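Long-range contact in protein (congerin I) (Conger myriaster, PDB 1C1L), which binds beta-galactosides as a homodimeric galectin of the conger eel, its physiological role being still unknown: residues His48-Asn62 with Thr73-Gly85. Numbering follows the deposited sequence.
With GAL (beta-D-galactopyranose), chain B; BGC (beta-D-glucopyranose), chain C.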
loop_
_atom_site.group_PDB
_atom_site.type_symbol
_atom_site.label_atom_id
_atom_site.label_comp_id
_atom_site.label_asym_id
_atom_site.label_seq_id
_atom_site.Cartn_x
_atom_site.Cartn_y
_atom_site.Cartn_z
ATOM N N HIS A 48 1.648 20.377 -0.200
ATOM C CA HIS A 48 2.297 21.112 0.876
ATOM C C HIS A 48 3.471 21.829 0.259
ATOM O O HIS A 48 4.432 21.202 -0.189
ATOM C CB HIS A 48 2.817 20.189 1.996
ATOM C CG HIS A 48 1.729 19.783 2.986
ATOM N ND1 HIS A 48 0.821 18.849 2.807
ATOM C CD2 HIS A 48 1.483 20.327 4.228
ATOM C CE1 HIS A 48 0.034 18.786 3.839
ATOM N NE2 HIS A 48 0.433 19.683 4.700
ATOM N N ARG A 49 3.363 23.147 0.178
ATOM C CA ARG A 49 4.390 23.973 -0.426
ATOM C C ARG A 49 5.199 24.650 0.660
ATOM O O ARG A 49 4.701 25.494 1.420
ATOM C CB ARG A 49 3.742 25.026 -1.330
ATOM C CG ARG A 49 2.895 24.420 -2.429
ATOM C CD ARG A 49 2.255 25.495 -3.271
ATOM N NE ARG A 49 1.630 24.845 -4.401
ATOM C CZ ARG A 49 1.013 25.444 -5.409
ATOM N NH1 ARG A 49 0.900 26.762 -5.450
ATOM N NH2 ARG A 49 0.490 24.701 -6.376
ATOM N N PHE A 50 6.450 24.230 0.739
ATOM C CA PHE A 50 7.385 24.747 1.718
ATOM C C PHE A 50 7.983 26.054 1.220
ATOM O O PHE A 50 7.685 27.123 1.750
ATOM C CB PHE A 50 8.502 23.725 1.974
ATOM C CG PHE A 50 7.975 22.474 2.646
ATOM C CD1 PHE A 50 7.313 21.502 1.891
ATOM C CD2 PHE A 50 8.142 22.315 4.021
ATOM C CE1 PHE A 50 6.814 20.368 2.522
ATOM C CE2 PHE A 50 7.637 21.174 4.643
ATOM C CZ PHE A 50 6.975 20.205 3.894
ATOM N N ASN A 51 8.742 25.985 0.141
ATOM C CA ASN A 51 9.482 27.128 -0.368
ATOM C C ASN A 51 9.263 27.051 -1.856
ATOM O O ASN A 51 9.946 26.351 -2.618
ATOM C CB ASN A 51 10.956 26.967 0.016
ATOM C CG ASN A 51 11.894 27.937 -0.691
ATOM O OD1 ASN A 51 11.470 28.987 -1.173
ATOM N ND2 ASN A 51 13.186 27.648 -0.810
ATOM N N TYR A 52 8.192 27.698 -2.260
ATOM C CA TYR A 52 7.780 27.622 -3.635
ATOM C C TYR A 52 7.394 29.018 -4.077
ATOM O O TYR A 52 6.222 29.367 -4.216
ATOM C CB TYR A 52 6.623 26.625 -3.710
ATOM C CG TYR A 52 6.164 26.349 -5.127
ATOM C CD1 TYR A 52 7.029 25.686 -5.995
ATOM C CD2 TYR A 52 4.897 26.734 -5.552
ATOM C CE1 TYR A 52 6.627 25.397 -7.291
ATOM C CE2 TYR A 52 4.481 26.455 -6.850
ATOM C CZ TYR A 52 5.358 25.779 -7.706
ATOM O OH TYR A 52 4.956 25.444 -8.977
ATOM N N GLY A 53 8.416 29.821 -4.338
ATOM C CA GLY A 53 8.229 31.208 -4.740
ATOM C C GLY A 53 7.398 31.984 -3.733
ATOM O O GLY A 53 7.732 32.046 -2.549
ATOM N N ALA A 54 6.265 32.527 -4.180
ATOM C CA ALA A 54 5.378 33.297 -3.323
ATOM C C ALA A 54 4.742 32.443 -2.250
ATOM O O ALA A 54 4.404 32.944 -1.177
ATOM C CB ALA A 54 4.261 33.919 -4.139
ATOM N N ASP A 55 4.554 31.160 -2.560
ATOM C CA ASP A 55 3.971 30.248 -1.606
ATOM C C ASP A 55 5.030 29.703 -0.679
ATOM O O ASP A 55 5.958 28.990 -1.078
ATOM C CB ASP A 55 3.300 29.105 -2.345
ATOM C CG ASP A 55 2.044 29.567 -3.046
ATOM O OD1 ASP A 55 1.367 30.473 -2.554
ATOM O OD2 ASP A 55 1.743 29.022 -4.093
ATOM N N GLN A 56 4.901 30.124 0.567
ATOM C CA GLN A 56 5.776 29.708 1.636
ATOM C C GLN A 56 4.838 29.075 2.634
ATOM O O GLN A 56 3.844 29.686 3.014
ATOM C CB GLN A 56 6.474 30.907 2.270
ATOM C CG GLN A 56 7.473 31.625 1.380
ATOM C CD GLN A 56 8.695 30.789 1.055
ATOM O OE1 GLN A 56 9.243 30.046 1.879
ATOM N NE2 GLN A 56 9.149 30.869 -0.182
ATOM N N ASN A 57 5.103 27.828 3.004
ATOM C CA ASN A 57 4.302 27.091 3.977
ATOM C C ASN A 57 2.796 27.221 3.815
ATOM O O ASN A 57 2.010 27.507 4.731
ATOM C CB ASN A 57 4.742 27.494 5.384
ATOM C CG ASN A 57 6.162 27.043 5.701
ATOM O OD1 ASN A 57 6.774 26.230 5.008
ATOM N ND2 ASN A 57 6.814 27.488 6.754
ATOM N N THR A 58 2.408 26.889 2.591
ATOM C CA THR A 58 1.017 26.954 2.180
ATOM C C THR A 58 0.561 25.573 1.713
ATOM O O THR A 58 1.326 24.846 1.075
ATOM C CB THR A 58 0.835 27.966 1.015
ATOM O OG1 THR A 58 1.426 29.197 1.419
ATOM C CG2 THR A 58 -0.630 28.177 0.642
ATOM N N ILE A 59 -0.645 25.182 2.092
ATOM C CA ILE A 59 -1.285 23.957 1.625
ATOM C C ILE A 59 -2.223 24.429 0.528
ATOM O O ILE A 59 -3.009 25.371 0.721
ATOM C CB ILE A 59 -2.137 23.273 2.727
ATOM C CG1 ILE A 59 -1.271 22.791 3.880
ATOM C CG2 ILE A 59 -2.879 22.076 2.107
ATOM C CD1 ILE A 59 -2.114 22.447 5.125
ATOM N N VAL A 60 -2.146 23.779 -0.622
ATOM C CA VAL A 60 -3.004 24.051 -1.752
ATOM C C VAL A 60 -3.724 22.746 -2.068
ATOM O O VAL A 60 -3.084 21.703 -2.243
ATOM C CB VAL A 60 -2.182 24.492 -2.980
ATOM C CG1 VAL A 60 -3.093 24.670 -4.188
ATOM C CG2 VAL A 60 -1.475 25.810 -2.682
ATOM N N MET A 61 -5.032 22.801 -2.176
ATOM C CA MET A 61 -5.865 21.665 -2.529
ATOM C C MET A 61 -6.595 21.983 -3.820
ATOM O O MET A 61 -7.083 23.106 -4.028
ATOM C CB MET A 61 -6.882 21.397 -1.441
ATOM C CG MET A 61 -6.220 20.943 -0.157
ATOM S SD MET A 61 -7.435 20.735 1.158
ATOM C CE MET A 61 -7.466 22.404 1.746
ATOM N N ASN A 62 -6.662 20.997 -4.704
ATOM C CA ASN A 62 -7.342 21.176 -5.962
ATOM C C ASN A 62 -7.670 19.803 -6.537
ATOM O O ASN A 62 -7.360 18.780 -5.906
ATOM C CB ASN A 62 -6.434 21.950 -6.904
ATOM C CG ASN A 62 -7.210 22.755 -7.936
ATOM O OD1 ASN A 62 -8.410 22.577 -8.153
ATOM N ND2 ASN A 62 -6.544 23.654 -8.644
ATOM N N THR A 73 -10.508 25.369 -9.106
ATOM C CA THR A 73 -10.371 26.313 -8.007
ATOM C C THR A 73 -9.566 25.773 -6.831
ATOM O O THR A 73 -9.884 24.766 -6.215
ATOM C CB THR A 73 -11.789 26.716 -7.516
ATOM O OG1 THR A 73 -12.454 27.224 -8.674
ATOM C CG2 THR A 73 -11.787 27.745 -6.385
ATOM N N GLU A 74 -8.465 26.450 -6.532
ATOM C CA GLU A 74 -7.664 26.118 -5.375
ATOM C C GLU A 74 -8.339 26.524 -4.083
ATOM O O GLU A 74 -9.071 27.522 -4.008
ATOM C CB GLU A 74 -6.331 26.833 -5.411
ATOM C CG GLU A 74 -5.524 26.445 -6.624
ATOM C CD GLU A 74 -4.135 27.063 -6.674
ATOM O OE1 GLU A 74 -3.887 28.072 -6.025
ATOM O OE2 GLU A 74 -3.293 26.528 -7.375
ATOM N N GLN A 75 -8.179 25.670 -3.079
ATOM C CA GLN A 75 -8.506 26.002 -1.712
ATOM C C GLN A 75 -7.152 25.920 -1.014
ATOM O O GLN A 75 -6.349 25.008 -1.212
ATOM C CB GLN A 75 -9.502 25.014 -1.119
ATOM C CG GLN A 75 -10.853 25.209 -1.816
ATOM C CD GLN A 75 -12.022 24.642 -1.030
ATOM O OE1 GLN A 75 -11.894 24.394 0.166
ATOM N NE2 GLN A 75 -13.196 24.476 -1.615
ATOM N N ARG A 76 -6.824 26.968 -0.278
ATOM C CA ARG A 76 -5.539 27.133 0.386
ATOM C C ARG A 76 -5.689 27.214 1.882
ATOM O O ARG A 76 -6.736 27.639 2.388
ATOM C CB ARG A 76 -4.852 28.401 -0.078
ATOM C CG ARG A 76 -4.441 28.275 -1.528
ATOM C CD ARG A 76 -4.031 29.601 -2.114
ATOM N NE ARG A 76 -3.422 29.352 -3.408
ATOM C CZ ARG A 76 -2.112 29.497 -3.569
ATOM N NH1 ARG A 76 -1.359 29.883 -2.549
ATOM N NH2 ARG A 76 -1.533 29.212 -4.734
ATOM N N SER A 77 -4.632 26.831 2.573
ATOM C CA SER A 77 -4.583 26.963 4.011
ATOM C C SER A 77 -3.158 27.331 4.356
ATOM O O SER A 77 -2.223 26.852 3.709
ATOM C CB SER A 77 -4.931 25.641 4.701
ATOM O OG SER A 77 -4.829 25.757 6.123
ATOM N N THR A 78 -2.937 28.171 5.371
ATOM C CA THR A 78 -1.585 28.370 5.856
ATOM C C THR A 78 -1.456 27.783 7.253
ATOM O O THR A 78 -0.602 28.170 8.055
ATOM C CB THR A 78 -1.213 29.856 5.884
ATOM O OG1 THR A 78 -2.226 30.540 6.627
ATOM C CG2 THR A 78 -0.950 30.342 4.474
ATOM N N ASN A 79 -2.332 26.854 7.640
ATOM C CA ASN A 79 -2.217 26.196 8.934
ATOM C C ASN A 79 -1.294 25.012 8.627
ATOM O O ASN A 79 -1.718 23.873 8.429
ATOM C CB ASN A 79 -3.604 25.752 9.395
ATOM C CG ASN A 79 -3.565 25.363 10.866
ATOM O OD1 ASN A 79 -2.508 25.405 11.491
ATOM N ND2 ASN A 79 -4.679 25.014 11.484
ATOM N N PHE A 80 -0.015 25.341 8.478
ATOM C CA PHE A 80 0.981 24.405 7.969
ATOM C C PHE A 80 1.817 23.805 9.090
ATOM O O PHE A 80 2.459 24.545 9.832
ATOM C CB PHE A 80 1.833 25.184 6.989
ATOM C CG PHE A 80 2.731 24.370 6.072
ATOM C CD1 PHE A 80 3.988 23.930 6.501
ATOM C CD2 PHE A 80 2.322 24.142 4.758
ATOM C CE1 PHE A 80 4.833 23.278 5.602
ATOM C CE2 PHE A 80 3.177 23.489 3.864
ATOM C CZ PHE A 80 4.436 23.065 4.282
ATOM N N THR A 81 1.848 22.480 9.247
ATOM C CA THR A 81 2.536 21.888 10.382
ATOM C C THR A 81 3.649 20.904 10.039
ATOM O O THR A 81 4.289 20.356 10.945
ATOM C CB THR A 81 1.459 21.207 11.304
ATOM O OG1 THR A 81 0.752 20.241 10.527
ATOM C CG2 THR A 81 0.458 22.209 11.880
ATOM N N LEU A 82 3.885 20.619 8.757
ATOM C CA LEU A 82 4.939 19.674 8.410
ATOM C C LEU A 82 6.277 20.399 8.311
ATOM O O LEU A 82 6.334 21.620 8.125
ATOM C CB LEU A 82 4.604 18.964 7.084
ATOM C CG LEU A 82 3.275 18.193 6.976
ATOM C CD1 LEU A 82 3.252 17.408 5.670
ATOM C CD2 LEU A 82 3.124 17.211 8.133
ATOM N N SER A 83 7.352 19.628 8.381
ATOM C CA SER A 83 8.698 20.144 8.373
ATOM C C SER A 83 9.551 19.305 7.449
ATOM O O SER A 83 9.384 18.091 7.297
ATOM C CB SER A 83 9.280 20.085 9.780
ATOM O OG SER A 83 8.370 20.560 10.765
ATOM N N ALA A 84 10.508 19.974 6.827
ATOM C CA ALA A 84 11.482 19.359 5.944
ATOM C C ALA A 84 12.192 18.234 6.679
ATOM O O ALA A 84 12.462 18.384 7.876
ATOM C CB ALA A 84 12.534 20.356 5.549
ATOM N N GLY A 85 12.477 17.134 5.976
ATOM C CA GLY A 85 13.205 16.009 6.533
ATOM C C GLY A 85 12.433 15.138 7.520
ATOM O O GLY A 85 12.987 14.162 8.036
HETATM C C1 GAL B . -0.262 24.709 -9.940
HETATM C C2 GAL B . 0.934 23.757 -9.930
HETATM C C3 GAL B . 0.465 22.302 -9.993
HETATM C C4 GAL B . -0.589 22.022 -8.906
HETATM C C5 GAL B . -1.692 23.071 -8.965
HETATM C C6 GAL B . -2.704 22.902 -7.852
HETATM O O2 GAL B . 1.760 24.040 -11.053
HETATM O O3 GAL B . 1.587 21.452 -9.819
HETATM O O4 GAL B . 0.048 22.045 -7.639
HETATM O O5 GAL B . -1.138 24.405 -8.862
HETATM O O6 GAL B . -3.735 23.850 -7.971
HETATM C C2 BGC C . -1.627 29.229 -8.921
HETATM C C3 BGC C . -0.638 28.063 -8.747
HETATM C C4 BGC C . -0.847 27.048 -9.856
HETATM C C5 BGC C . -0.722 27.745 -11.220
HETATM C C6 BGC C . -0.936 26.798 -12.382
HETATM C C1 BGC C . -1.522 29.815 -10.328
HETATM O O1 BGC C . -2.507 30.755 -10.511
HETATM O O2 BGC C . -1.334 30.237 -7.963
HETATM O O3 BGC C . -0.848 27.456 -7.486
HETATM O O4 BGC C . 0.163 26.007 -9.752
HETATM O O5 BGC C . -1.723 28.773 -11.299
HETATM O O6 BGC C . -2.221 26.196 -12.338
HETATM O O HOH W 1 0.548 20.737 7.483
#
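Asp55 and Arg76 form the salt bridge that joins the two segments beside the bound lactose. Arg76 NH1 reaches Asp55 OD1 at 2.8 Å with an N-H...O angle of 166°; the donor approaches from above the carboxylate plane, although the oxygen lies in the guanidinium plane. The other oxygen, Asp55 OD2, takes a bond from Arg49 NH1 (2.8 Å), so one carboxylate ties together two guanidinium groups whose planes stand 85° apart. Val60 CG2 sits over the centre of the Arg76 guanidinium and toward the rim of that of Arg49. Arg76 also grips Glu74 OE1 side-on through NE and NH2, which probably helps hold that carboxylate with OE2 toward the sugar: OE2 accepts from glucose O3 (2.6 Å) and galactose O6. Asn62 ND2 donates to the same O6, almost straight at 171°.

Beneath this network, strands 58-62 and 75-77 run antiparallel, with Ile59-Ser77 and Met61-Gln75 as hydrogen-bonded pairs. Beyond the strand, Phe80 has CG anti to the backbone N, which carries its ring back over 48-62 so that CE1 and CZ meet the face of Phe50, centroids 4.9 Å apart in a T-shaped stack. Asn57 CA covers a face of Phe80, while Leu82 CD1 lies 3.7 Å from the His48 ring centroid, a CH-pi contact. Arg49, Asn62, Glu74 and Arg76, with His45 and Arg30, line the carbohydrate-recognition site on the concave sheet of the galectin beta-sandwich, Asp55 positioning the two arginines from the second shell.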